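Side-chain contacts in cobalamin biosynthesis protein CobN (PDB 7C6O), which is the large catalytic subunit of cobaltochelatase and probably inserts cobalt into the corrin ring in an ATP-dependent step of cobalamin biosynthesis: residues Asp307-Val312 with Val845-Val850; Gly566-Met571 with Phe943-Phe948. All coordinates share one frame; numbering follows the deposited sequence.

Contact 1 (Asp307-Val312 with Val845-Val850); sequences DVASQV and VDPKAV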
loop_
_atom_site.group_PDB
_atom_site.type_symbol
_atom_site.label_atom_id
_atom_site.label_comp_id
_atom_site.label_asym_id
_atom_site.label_seq_id
_atom_site.Cartn_x
_atom_site.Cartn_y
_atom_site.Cartn_z
ATOM N N ASP A 307 13.539 4.576 -9.160
ATOM C CA ASP A 307 13.833 3.284 -8.553
ATOM C C ASP A 307 12.615 2.698 -7.847
ATOM O O ASP A 307 12.458 1.474 -7.813
ATOM C CB ASP A 307 15.012 3.412 -7.590
ATOM C CG ASP A 307 16.338 3.571 -8.317
ATOM O OD1 ASP A 307 16.339 3.542 -9.567
ATOM O OD2 ASP A 307 17.375 3.723 -7.641
ATOM N N VAL A 308 11.745 3.545 -7.288
ATOM C CA VAL A 308 10.505 3.051 -6.691
ATOM C C VAL A 308 9.688 2.296 -7.730
ATOM O O VAL A 308 9.213 1.180 -7.487
ATOM C CB VAL A 308 9.695 4.211 -6.084
ATOM C CG1 VAL A 308 8.293 3.732 -5.697
ATOM C CG2 VAL A 308 10.417 4.798 -4.884
ATOM N N ALA A 309 9.522 2.892 -8.913
ATOM C CA ALA A 309 8.708 2.278 -9.955
ATOM C C ALA A 309 9.387 1.043 -10.540
ATOM O O ALA A 309 8.767 -0.019 -10.658
ATOM C CB ALA A 309 8.413 3.300 -11.055
ATOM N N SER A 310 10.665 1.160 -10.907
ATOM C CA SER A 310 11.314 0.129 -11.709
ATOM C C SER A 310 11.881 -1.021 -10.889
ATOM O O SER A 310 11.967 -2.144 -11.400
ATOM C CB SER A 310 12.434 0.746 -12.557
ATOM O OG SER A 310 13.405 1.374 -11.740
ATOM N N GLN A 311 12.278 -0.787 -9.637
ATOM C CA GLN A 311 12.878 -1.843 -8.835
ATOM C C GLN A 311 11.993 -2.340 -7.702
ATOM O O GLN A 311 12.367 -3.308 -7.031
ATOM C CB GLN A 311 14.219 -1.381 -8.254
ATOM C CG GLN A 311 15.291 -1.180 -9.308
ATOM C CD GLN A 311 16.655 -0.947 -8.702
ATOM O OE1 GLN A 311 17.150 -1.769 -7.930
ATOM N NE2 GLN A 311 17.269 0.182 -9.040
ATOM N N VAL A 312 10.837 -1.720 -7.475
ATOM C CA VAL A 312 9.957 -2.170 -6.402
ATOM C C VAL A 312 8.545 -2.392 -6.931
ATOM O O VAL A 312 8.058 -3.528 -6.956
ATOM C CB VAL A 312 9.961 -1.175 -5.227
ATOM C CG1 VAL A 312 9.007 -1.645 -4.133
ATOM C CG2 VAL A 312 11.364 -1.030 -4.661
ATOM N N VAL A 845 -0.443 -1.211 -8.241
ATOM C CA VAL A 845 -0.625 -0.444 -9.466
ATOM C C VAL A 845 0.718 0.069 -9.963
ATOM O O VAL A 845 1.706 0.123 -9.228
ATOM C CB VAL A 845 -1.595 0.743 -9.257
ATOM C CG1 VAL A 845 -2.972 0.244 -8.846
ATOM C CG2 VAL A 845 -1.038 1.716 -8.223
ATOM N N ASP A 846 0.740 0.437 -11.235
ATOM C CA ASP A 846 1.840 1.212 -11.791
ATOM C C ASP A 846 1.741 2.615 -11.215
ATOM O O ASP A 846 0.795 3.341 -11.551
ATOM C CB ASP A 846 1.762 1.231 -13.322
ATOM C CG ASP A 846 2.859 2.070 -13.968
ATOM O OD1 ASP A 846 3.724 2.617 -13.254
ATOM O OD2 ASP A 846 2.851 2.183 -15.212
ATOM N N PRO A 847 2.666 3.038 -10.350
ATOM C CA PRO A 847 2.513 4.339 -9.680
ATOM C C PRO A 847 2.687 5.530 -10.603
ATOM O O PRO A 847 2.353 6.651 -10.197
ATOM C CB PRO A 847 3.605 4.306 -8.607
ATOM C CG PRO A 847 4.663 3.422 -9.200
ATOM C CD PRO A 847 3.920 2.361 -9.972
ATOM N N LYS A 848 3.206 5.333 -11.815
ATOM C CA LYS A 848 3.304 6.396 -12.806
ATOM C C LYS A 848 2.084 6.467 -13.714
ATOM O O LYS A 848 2.052 7.301 -14.626
ATOM C CB LYS A 848 4.572 6.209 -13.652
ATOM C CG LYS A 848 5.866 6.327 -12.853
ATOM C CD LYS A 848 7.063 5.782 -13.623
ATOM C CE LYS A 848 7.381 6.628 -14.845
ATOM N NZ LYS A 848 7.795 8.010 -14.477
ATOM N N ALA A 849 1.081 5.616 -13.484
ATOM C CA ALA A 849 -0.110 5.549 -14.322
ATOM C C ALA A 849 -1.372 5.907 -13.545
ATOM O O ALA A 849 -2.465 5.433 -13.871
ATOM C CB ALA A 849 -0.248 4.163 -14.951
ATOM N N VAL A 850 -1.238 6.740 -12.516
ATOM C CA VAL A 850 -2.391 7.188 -11.738
ATOM C C VAL A 850 -2.429 8.714 -11.757
ATOM O O VAL A 850 -1.385 9.364 -11.599
ATOM C CB VAL A 850 -2.361 6.629 -10.304
ATOM C CG1 VAL A 850 -2.504 5.113 -10.321
ATOM C CG2 VAL A 850 -1.087 7.026 -9.581
#
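Lys848 and Pro847 meet the helix residue Ala309 from two directions. Lys848 CB stands back from it. CG sits beside the backbone N of Lys848, with chi1 -64°, and this starts the chain toward the helix. Lys848 CG comes to 4.3 Å from Ala309 CB, and the next carbon makes the touch: Lys848 CD lies 3.8 Å from Ala309 CB. Bends at chi3 and chi4 then turn the chain away, and Lys848 CE is already 5.2 Å from Ala309 CB. The lysine therefore meets the helix with the middle of its aliphatic chain. Its side chain also touches His950 on helix 949-963.

The pyrrolidine ring supplies the second touch. Pro847 CG, the outer atom of the ring, is 4.2 Å from Ala309 CB. The methyl is thus shared between ring and lysine chain. Packing is apolar throughout, and no hydrogen bond crosses between the two segments.

The loop has its own bracing. Asp846 OD1 accepts a bond of 3.1 Å from Lys848 N, and the N-H comes from above the carboxylate plane. Ala849 N donates to Asp846 O at 3.0 Å, closing a type I beta turn. Arg917 forms a salt bridge with the other carboxylate oxygen, OD2. Helix 305-313 lies in the beta-alpha-beta crossover between parallel strands 283-289 and 321-331. The segment 845-850 packs on it through an Asx turn with proline in the middle position, the Asx-Pro turn, nested in a type I turn.

Contact 2 (Gly566-Met571 with Phe943-Phe948); sequences GKTLGM and FFRDAF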
loop_
_atom_site.group_PDB
_atom_site.type_symbol
_atom_site.label_atom_id
_atom_site.label_comp_id
_atom_site.label_asym_id
_atom_site.label_seq_id
_atom_site.Cartn_x
_atom_site.Cartn_y
_atom_site.Cartn_z
ATOM N N GLY A 566 11.912 5.245 9.965
ATOM C CA GLY A 566 12.987 4.807 9.100
ATOM C C GLY A 566 12.774 5.383 7.713
ATOM O O GLY A 566 11.908 6.232 7.500
ATOM N N LYS A 567 13.579 4.896 6.773
ATOM C CA LYS A 567 13.438 5.354 5.399
ATOM C C LYS A 567 12.108 4.887 4.807
ATOM O O LYS A 567 11.491 3.920 5.270
ATOM C CB LYS A 567 14.600 4.854 4.539
ATOM C CG LYS A 567 15.965 5.314 5.030
ATOM C CD LYS A 567 17.065 4.969 4.039
ATOM C CE LYS A 567 18.440 5.212 4.644
ATOM N NZ LYS A 567 18.584 6.593 5.190
ATOM N N THR A 568 11.666 5.607 3.770
ATOM C CA THR A 568 10.444 5.252 3.052
ATOM C C THR A 568 10.478 3.800 2.590
ATOM O O THR A 568 9.530 3.035 2.809
ATOM C CB THR A 568 10.267 6.181 1.853
ATOM O OG1 THR A 568 11.443 6.114 1.033
ATOM C CG2 THR A 568 10.066 7.618 2.309
ATOM N N LEU A 569 11.564 3.416 1.929
ATOM C CA LEU A 569 11.836 2.039 1.540
ATOM C C LEU A 569 13.316 1.970 1.181
ATOM O O LEU A 569 14.020 2.984 1.184
ATOM C CB LEU A 569 10.932 1.571 0.393
ATOM C CG LEU A 569 11.143 2.079 -1.035
ATOM C CD1 LEU A 569 10.244 1.310 -1.995
ATOM C CD2 LEU A 569 10.877 3.568 -1.143
ATOM N N GLY A 570 13.788 0.766 0.877
ATOM C CA GLY A 570 15.219 0.557 0.778
ATOM C C GLY A 570 15.861 0.652 2.150
ATOM O O GLY A 570 16.712 1.515 2.390
ATOM N N MET A 571 15.455 -0.240 3.055
ATOM C CA MET A 571 15.782 -0.093 4.467
ATOM C C MET A 571 17.288 -0.148 4.697
ATOM O O MET A 571 18.022 -0.871 4.015
ATOM C CB MET A 571 15.088 -1.179 5.291
ATOM C CG MET A 571 13.611 -1.382 4.952
ATOM S SD MET A 571 12.661 0.150 4.826
ATOM C CE MET A 571 12.691 0.730 6.518
ATOM N N PHE A 943 2.267 6.789 3.896
ATOM C CA PHE A 943 2.418 5.770 2.865
ATOM C C PHE A 943 2.200 6.345 1.471
ATOM O O PHE A 943 2.865 5.928 0.517
ATOM C CB PHE A 943 1.464 4.602 3.095
ATOM C CG PHE A 943 1.543 3.564 2.016
ATOM C CD1 PHE A 943 2.631 2.708 1.945
ATOM C CD2 PHE A 943 0.554 3.467 1.049
ATOM C CE1 PHE A 943 2.723 1.761 0.943
ATOM C CE2 PHE A 943 0.642 2.525 0.040
ATOM C CZ PHE A 943 1.727 1.669 -0.012
ATOM N N PHE A 944 1.254 7.281 1.323
ATOM C CA PHE A 944 1.079 7.932 0.028
ATOM C C PHE A 944 2.370 8.600 -0.418
ATOM O O PHE A 944 2.769 8.488 -1.583
ATOM C CB PHE A 944 -0.057 8.955 0.085
ATOM C CG PHE A 944 -0.412 9.534 -1.258
ATOM C CD1 PHE A 944 -1.441 8.986 -2.011
ATOM C CD2 PHE A 944 0.288 10.616 -1.775
ATOM C CE1 PHE A 944 -1.770 9.506 -3.250
ATOM C CE2 PHE A 944 -0.034 11.143 -3.015
ATOM C CZ PHE A 944 -1.068 10.587 -3.751
ATOM N N ARG A 945 3.031 9.310 0.499
ATOM C CA ARG A 945 4.349 9.872 0.221
ATOM C C ARG A 945 5.333 8.792 -0.223
ATOM O O ARG A 945 6.074 8.979 -1.198
ATOM C CB ARG A 945 4.854 10.598 1.468
ATOM C CG ARG A 945 6.343 10.893 1.510
ATOM C CD ARG A 945 6.777 11.058 2.959
ATOM N NE ARG A 945 6.748 9.784 3.673
ATOM C CZ ARG A 945 6.653 9.656 4.993
ATOM N NH1 ARG A 945 6.558 10.728 5.771
ATOM N NH2 ARG A 945 6.643 8.446 5.537
ATOM N N ASP A 946 5.337 7.647 0.468
ATOM C CA ASP A 946 6.284 6.574 0.166
ATOM C C ASP A 946 6.049 5.985 -1.220
ATOM O O ASP A 946 6.999 5.763 -1.982
ATOM C CB ASP A 946 6.168 5.460 1.206
ATOM C CG ASP A 946 6.643 5.876 2.575
ATOM O OD1 ASP A 946 7.021 7.054 2.762
ATOM O OD2 ASP A 946 6.635 5.006 3.468
ATOM N N ALA A 947 4.792 5.688 -1.548
ATOM C CA ALA A 947 4.465 4.870 -2.708
ATOM C C ALA A 947 4.150 5.670 -3.963
ATOM O O ALA A 947 4.249 5.120 -5.066
ATOM C CB ALA A 947 3.268 3.964 -2.394
ATOM N N PHE A 948 3.767 6.937 -3.833
ATOM C CA PHE A 948 3.356 7.747 -4.980
ATOM C C PHE A 948 4.128 9.062 -5.021
ATOM O O PHE A 948 3.538 10.147 -5.035
ATOM C CB PHE A 948 1.847 7.984 -4.944
ATOM C CG PHE A 948 1.042 6.725 -5.094
ATOM C CD1 PHE A 948 0.507 6.089 -3.985
ATOM C CD2 PHE A 948 0.848 6.157 -6.343
ATOM C CE1 PHE A 948 -0.225 4.924 -4.122
ATOM C CE2 PHE A 948 0.117 4.989 -6.487
ATOM C CZ PHE A 948 -0.421 4.370 -5.375
#
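Thr568 and Asp946 bring their backbones to 5.2 Å, CA to CA, where the loop 566-571 runs past the last turn of helix 942-947. The methyl of Thr568 does the touching. Thr568 CG2 lies 3.1 Å from Asp946 OD1, a close contact that is not a hydrogen bond. Thr568 CB is also near, 3.5 Å from Asp946 OD1. The two side chains cross at a slant.

The threonine hydroxyl is used differently. With chi1 56°, OG1 is tucked between the backbone N and the carbonyl carbon, while the methyl is left to face the carboxylate. OG1 bonds to Gly302 N.

Asp946 is gripped by its sequence neighbour. Arg945 NE donates to Asp946 OD1 at 2.9 Å, almost along the C-O axis. Arg945 NH2 donates to the same oxygen, Asp946 OD1, at 3.1 Å from the syn side. Both come from one face of the carboxylate plane, and OD1 lies in the guanidinium plane. The arginine chain bends at chi3, 70°, to turn its side-on edge to this oxygen. Thr568 CG2 also approaches the guanidinium, lying 4.2 Å from Arg945 NE. Asp946 OD2 bonds to Tyr1003 OH and Gln600 NE2, so partners on both oxygens hold the buried carboxylate. Thr1002 O and Tyr1034 OH hold the guanidinium in turn, through NH2 and NH1.

Helix 942-947 follows strand 935-940 of one mixed sheet; the loop follows strand 551-555 of another. The helix carries a side-on arginine-carboxylate salt bridge between sequence neighbours, and the threonine methyl of the loop packs against its buried carboxylate.

The centres of contact 1 and contact 2 are 12 Å apart, both deep in the chain and within the CobN/magnesium chelatase homology region. Their segments alternate in sequence: 307-312, 566-571, 845-850, 943-948. The two contacts also touch. Val312 CG2 lies 3.7 Å from Leu569 CD1, joining the two earlier segments. Phe948 packs against Val845 and Val850, and Pro847 CB is 3.7 Å from Ala947 O, joining the two later ones. Helix 949-963, which starts right after Phe948, touches both Lys848 and Phe944. Three of the segments follow strands of three different sheets, and 845-850 is a loop between two helices. All meet in one buried region, tying distant lengths of this long subunit together.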